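Local coordinates for protein phosphopantothenoylcysteine decarboxylase (Cryptococcus neoformans, PDB 6EOA) that binds flavin mononucleotide as a homooligomeric flavoprotein and probably decarboxylates phosphopantothenoylcysteine in coenzyme A biosynthesis, at residues L39-S44 and K71-F76; D64-A69 and R104-E109. One frame throughout, in Å; residues are numbered along the deposited sequence.

Contact 1: residues L39-S44 and K71-F76; sequences LITSGS and KASTYF. With FMN (flavin mononucleotide), chain B.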
# COMPACT_ATOMS: atom_id res chain seq x y z
N LEU A 39 20.33 9.46 -0.43
CA LEU A 39 19.41 10.01 0.55
C LEU A 39 17.96 9.69 0.17
O LEU A 39 17.50 10.09 -0.90
CB LEU A 39 19.60 11.51 0.69
CG LEU A 39 18.60 12.24 1.59
CD1 LEU A 39 18.81 11.89 3.07
CD2 LEU A 39 18.65 13.74 1.37
N ILE A 40 17.26 8.97 1.03
CA ILE A 40 15.84 8.73 0.82
C ILE A 40 15.03 9.67 1.70
O ILE A 40 15.20 9.69 2.92
CB ILE A 40 15.43 7.27 1.13
CG1 ILE A 40 16.20 6.30 0.24
CG2 ILE A 40 13.94 7.09 0.91
CD1 ILE A 40 15.84 4.84 0.49
N THR A 41 14.19 10.48 1.07
CA THR A 41 13.33 11.42 1.79
C THR A 41 11.89 10.96 1.67
O THR A 41 11.43 10.60 0.59
CB THR A 41 13.47 12.86 1.26
OG1 THR A 41 12.86 12.96 -0.04
CG2 THR A 41 14.94 13.25 1.16
N SER A 42 11.17 10.97 2.79
CA SER A 42 9.78 10.51 2.80
C SER A 42 8.84 11.62 3.27
O SER A 42 9.28 12.74 3.54
CB SER A 42 9.63 9.27 3.68
OG SER A 42 9.95 9.55 5.03
N GLY A 43 7.56 11.30 3.37
CA GLY A 43 6.53 12.30 3.61
C GLY A 43 6.41 12.83 5.02
O GLY A 43 5.32 12.83 5.60
N SER A 44 7.52 13.29 5.58
CA SER A 44 7.51 13.98 6.86
C SER A 44 7.82 15.46 6.65
O SER A 44 8.43 15.82 5.64
CB SER A 44 8.52 13.35 7.83
OG SER A 44 8.83 14.25 8.88
N LYS A 71 6.61 10.05 -3.10
CA LYS A 71 5.70 11.05 -3.66
C LYS A 71 5.31 12.09 -2.61
O LYS A 71 5.26 13.28 -2.90
CB LYS A 71 4.43 10.40 -4.23
CG LYS A 71 3.46 11.44 -4.77
CD LYS A 71 2.09 10.86 -5.11
CE LYS A 71 1.34 11.80 -6.05
NZ LYS A 71 -0.13 11.55 -6.05
N ALA A 72 5.06 11.63 -1.39
CA ALA A 72 4.68 12.53 -0.31
C ALA A 72 5.78 13.54 0.03
O ALA A 72 5.49 14.69 0.35
CB ALA A 72 4.31 11.72 0.93
N SER A 73 7.04 13.12 -0.06
CA SER A 73 8.15 14.01 0.31
C SER A 73 8.29 15.15 -0.68
O SER A 73 8.81 16.22 -0.34
CB SER A 73 9.46 13.23 0.40
OG SER A 73 9.98 12.95 -0.88
N THR A 74 7.83 14.93 -1.91
CA THR A 74 7.94 15.95 -2.95
C THR A 74 7.01 17.14 -2.68
O THR A 74 7.12 18.18 -3.33
CB THR A 74 7.60 15.38 -4.34
OG1 THR A 74 6.24 14.93 -4.37
CG2 THR A 74 8.54 14.23 -4.69
N TYR A 75 6.10 16.98 -1.72
CA TYR A 75 5.23 18.07 -1.30
C TYR A 75 5.96 19.06 -0.39
O TYR A 75 5.50 20.19 -0.21
CB TYR A 75 4.00 17.54 -0.57
CG TYR A 75 2.92 17.00 -1.48
CD1 TYR A 75 1.96 17.85 -2.02
CD2 TYR A 75 2.84 15.64 -1.77
CE1 TYR A 75 0.96 17.37 -2.85
CE2 TYR A 75 1.84 15.15 -2.60
CZ TYR A 75 0.90 16.02 -3.13
OH TYR A 75 -0.10 15.54 -3.95
N PHE A 76 7.08 18.65 0.18
CA PHE A 76 7.76 19.47 1.18
C PHE A 76 8.97 20.20 0.60
O PHE A 76 9.48 21.14 1.22
CB PHE A 76 8.18 18.62 2.37
CG PHE A 76 7.03 17.95 3.07
CD1 PHE A 76 6.30 18.63 4.04
CD2 PHE A 76 6.66 16.65 2.76
CE1 PHE A 76 5.24 18.02 4.69
CE2 PHE A 76 5.60 16.04 3.39
CZ PHE A 76 4.89 16.72 4.36
N1 FMN B . 3.94 11.48 8.63
C2 FMN B . 5.02 11.25 9.45
O2 FMN B . 5.33 10.10 9.76
N3 FMN B . 5.75 12.32 9.94
C4 FMN B . 5.41 13.62 9.61
O4 FMN B . 6.06 14.56 10.05
C4A FMN B . 4.32 13.85 8.77
N5 FMN B . 3.96 15.14 8.42
C5A FMN B . 2.88 15.36 7.59
C6 FMN B . 2.52 16.65 7.23
C7 FMN B . 1.43 16.87 6.39
C7M FMN B . 1.04 18.27 6.01
C8 FMN B . 0.70 15.79 5.91
C8M FMN B . -0.47 16.00 5.00
C9 FMN B . 1.06 14.50 6.26
C9A FMN B . 2.15 14.27 7.10
N10 FMN B . 2.51 12.98 7.45
C10 FMN B . 3.59 12.77 8.28
C1' FMN B . 1.72 11.82 6.92
C2' FMN B . 2.41 11.24 5.69
O2' FMN B . 2.80 12.28 4.80
C3' FMN B . 1.47 10.28 4.97
O3' FMN B . 1.30 9.15 5.79
C4' FMN B . 2.06 9.87 3.62
O4' FMN B . 1.07 9.24 2.83
C5' FMN B . 3.24 8.93 3.83
O5' FMN B . 3.92 8.75 2.61
P FMN B . 5.45 8.23 2.60
O1P FMN B . 5.46 6.76 2.92
O2P FMN B . 6.29 8.97 3.62
O3P FMN B . 6.01 8.47 1.23
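Gly-43 packs against Ala-72, Ser-73 and Phe-76 where two loops meet at the C-terminal ends of neighbouring parallel strands, in the FMN pocket. Gly-43 CA lies 3.5 Å from Ala-72 CB. The glycine backbone and that methyl group pack tightly here. Gly-43 centres an inverse gamma turn. Its N donates to the phosphate oxygen O2P of FMN at 2.7 Å, and its O accepts from the ribityl O2'. Ser-44 has OG anti to its backbone N (chi1 161°), and OG donates to flavin O4 at 3.0 Å. Ala-72 CB touches FMN O5' from the second loop. Ser-44 O sits over the centre of one face of the Phe-76 ring, 3.4 Å above its plane. The ring edge meets the flavin, with CZ 3.7 Å from FMN C6. Deeper in, Ser-73 CB is 3.2 Å from Ser-42 O. Thr-41 OG1 lies 3.0 Å from Ser-73 OG; these hydroxyls also bond to Tyr-77 OH and Thr-70 O, respectively. Trp-112 of the second subunit packs on Ala-72 and Phe-76. Thr-41 ends strand 35-41, between strands 63-69 and 133-139, and its side chain touches Ala-50 of helix 50-59.

Contact 2: residues D64-A69 and R104-E109; sequences DVQVVA and RVWTDE
Trp-106 makes both backbone hydrogen bonds that join the short strand 105-106 to strand 63-69, one with Val-67 and one with Ala-69. Its N donates to Val-67 O at 2.8 Å, and its O accepts from Ala-69 N at 2.9 Å. The second bond is nearly straight.

The Trp-106 side chain adds a third bond. Its indole NE1 donates to Gln-66 OE1 at 3.1 Å, with a bent N-H...O angle of 142°. The amide and ring planes are turned 64° apart. Gln-66 is bent at chi2 (-54°), which swings CD back from an extended course. Val-67 O also lies at the ring edge, 3.3 Å from Trp-106 CD1. Arg-104 CD lies 3.3 Å above one face of the indole, offset toward the rim.

On the sheet face opposite Trp-106, Val-105 CG1 meets Ala-69 CB at 3.8 Å and Val-67 CG1 at 4.2 Å. A water continues the connection past the last strand bond: it donates to Ala-69 O and accepts from Asp-108 N.

Further out, Gln-79 OE1 accepts from Val-105 N, and Asp-108 OD1 bonds to Leu-155 N. Leu-123 of helix 123-130 packs on Trp-106, while Trp-130 of that helix packs on Gln-66. Tyr-77 touches Val-67 and Ala-69 on the face shared with Val-105. The parallel pair closes the beta-alpha-beta unit of strand 63-69, helix 79-89 and strand 105-106, with the short strand outermost in this chain's Rossmann-like sheet.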
# COMPACT_ATOMS: atom_id res chain seq x y z
N ASP A 64 29.67 12.07 -2.68
CA ASP A 64 28.63 12.36 -3.66
C ASP A 64 27.28 11.92 -3.12
O ASP A 64 27.20 10.99 -2.30
CB ASP A 64 28.91 11.67 -5.00
CG ASP A 64 30.07 12.29 -5.74
OD1 ASP A 64 30.36 13.49 -5.53
OD2 ASP A 64 30.71 11.57 -6.54
N VAL A 65 26.21 12.57 -3.56
CA VAL A 65 24.89 12.25 -3.07
C VAL A 65 23.87 12.12 -4.20
O VAL A 65 23.86 12.91 -5.14
CB VAL A 65 24.40 13.31 -2.05
CG1 VAL A 65 24.40 14.70 -2.66
CG2 VAL A 65 23.02 12.95 -1.51
N GLN A 66 23.04 11.09 -4.11
CA GLN A 66 21.87 10.97 -4.96
C GLN A 66 20.64 10.92 -4.07
O GLN A 66 20.69 10.43 -2.94
CB GLN A 66 21.96 9.73 -5.85
CG GLN A 66 22.96 9.87 -6.99
CD GLN A 66 22.70 11.10 -7.84
OE1 GLN A 66 21.59 11.30 -8.34
NE2 GLN A 66 23.72 11.94 -8.00
N VAL A 67 19.53 11.45 -4.57
CA VAL A 67 18.33 11.60 -3.76
C VAL A 67 17.16 10.79 -4.30
O VAL A 67 16.85 10.85 -5.49
CB VAL A 67 17.92 13.08 -3.66
CG1 VAL A 67 16.64 13.23 -2.84
CG2 VAL A 67 19.05 13.90 -3.07
N VAL A 68 16.51 10.04 -3.42
CA VAL A 68 15.27 9.35 -3.75
C VAL A 68 14.12 9.93 -2.94
O VAL A 68 14.15 9.92 -1.71
CB VAL A 68 15.37 7.84 -3.49
CG1 VAL A 68 14.00 7.18 -3.69
CG2 VAL A 68 16.42 7.22 -4.39
N ALA A 69 13.11 10.44 -3.63
CA ALA A 69 11.98 11.07 -2.95
C ALA A 69 10.71 10.25 -3.14
O ALA A 69 10.34 9.92 -4.26
CB ALA A 69 11.77 12.48 -3.47
N ARG A 104 20.34 14.86 -9.08
CA ARG A 104 18.95 14.74 -9.47
C ARG A 104 18.13 14.11 -8.35
O ARG A 104 18.56 13.16 -7.70
CB ARG A 104 18.81 13.94 -10.76
CG ARG A 104 17.66 12.93 -10.74
CD ARG A 104 17.25 12.52 -12.15
NE ARG A 104 16.43 13.55 -12.80
CZ ARG A 104 15.62 13.32 -13.83
NH1 ARG A 104 15.50 12.09 -14.33
NH2 ARG A 104 14.92 14.31 -14.35
N VAL A 105 16.95 14.68 -8.12
CA VAL A 105 15.99 14.10 -7.20
C VAL A 105 15.17 13.06 -7.95
O VAL A 105 14.30 13.41 -8.75
CB VAL A 105 15.06 15.17 -6.59
CG1 VAL A 105 13.96 14.52 -5.78
CG2 VAL A 105 15.86 16.15 -5.74
N TRP A 106 15.45 11.78 -7.71
CA TRP A 106 14.74 10.69 -8.39
C TRP A 106 13.37 10.44 -7.76
O TRP A 106 13.23 10.45 -6.53
CB TRP A 106 15.56 9.40 -8.34
CG TRP A 106 16.93 9.47 -8.98
CD1 TRP A 106 18.12 9.65 -8.33
CD2 TRP A 106 17.24 9.36 -10.37
NE1 TRP A 106 19.15 9.66 -9.24
CE2 TRP A 106 18.64 9.48 -10.50
CE3 TRP A 106 16.47 9.16 -11.53
CZ2 TRP A 106 19.29 9.42 -11.73
CZ3 TRP A 106 17.11 9.10 -12.75
CH2 TRP A 106 18.51 9.23 -12.84
N THR A 107 12.37 10.21 -8.61
CA THR A 107 11.02 9.87 -8.16
C THR A 107 10.56 8.55 -8.78
O THR A 107 11.25 7.99 -9.64
CB THR A 107 10.01 10.98 -8.52
OG1 THR A 107 9.93 11.11 -9.94
CG2 THR A 107 10.45 12.32 -7.92
N ASP A 108 9.40 8.05 -8.34
CA ASP A 108 8.84 6.80 -8.87
C ASP A 108 8.67 6.86 -10.38
O ASP A 108 8.90 5.87 -11.08
CB ASP A 108 7.49 6.48 -8.21
CG ASP A 108 7.62 6.18 -6.73
OD1 ASP A 108 8.69 5.70 -6.30
OD2 ASP A 108 6.65 6.42 -5.99
N GLU A 109 8.25 8.02 -10.88
CA GLU A 109 8.01 8.23 -12.30
C GLU A 109 9.23 7.89 -13.17
O GLU A 109 9.09 7.30 -14.24
CB GLU A 109 7.58 9.68 -12.56
CG GLU A 109 6.12 10.00 -12.22
CD GLU A 109 5.82 9.87 -10.73
OE1 GLU A 109 4.90 9.10 -10.38
OE2 GLU A 109 6.50 10.53 -9.92
O HOH W 1 8.46 9.26 -5.88

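How the contacts relate
The centres of contacts 1 and 2 lie about 10 Å apart, and both contacts reach the same parallel sheet. Their segments alternate along the chain: 39-44, 64-69, 71-76, then 104-109. Strands 35-41 and 63-69 are neighbours. Probable backbone hydrogen bonds join Leu-39 to Gln-66 and Val-68, so the two contacts touch directly. Contact 2 adds strand 105-106 on the far side of strand 63-69. Contact 1 joins the loops that follow the first two strands. Strand 63-69 lies between strands 35-41 and 105-106 and runs on into Thr-70 and the FMN loop. FMN lies at the strand ends, its nearest atoms, those of the phosphate, about 8 Å from the side chain of Ala-69.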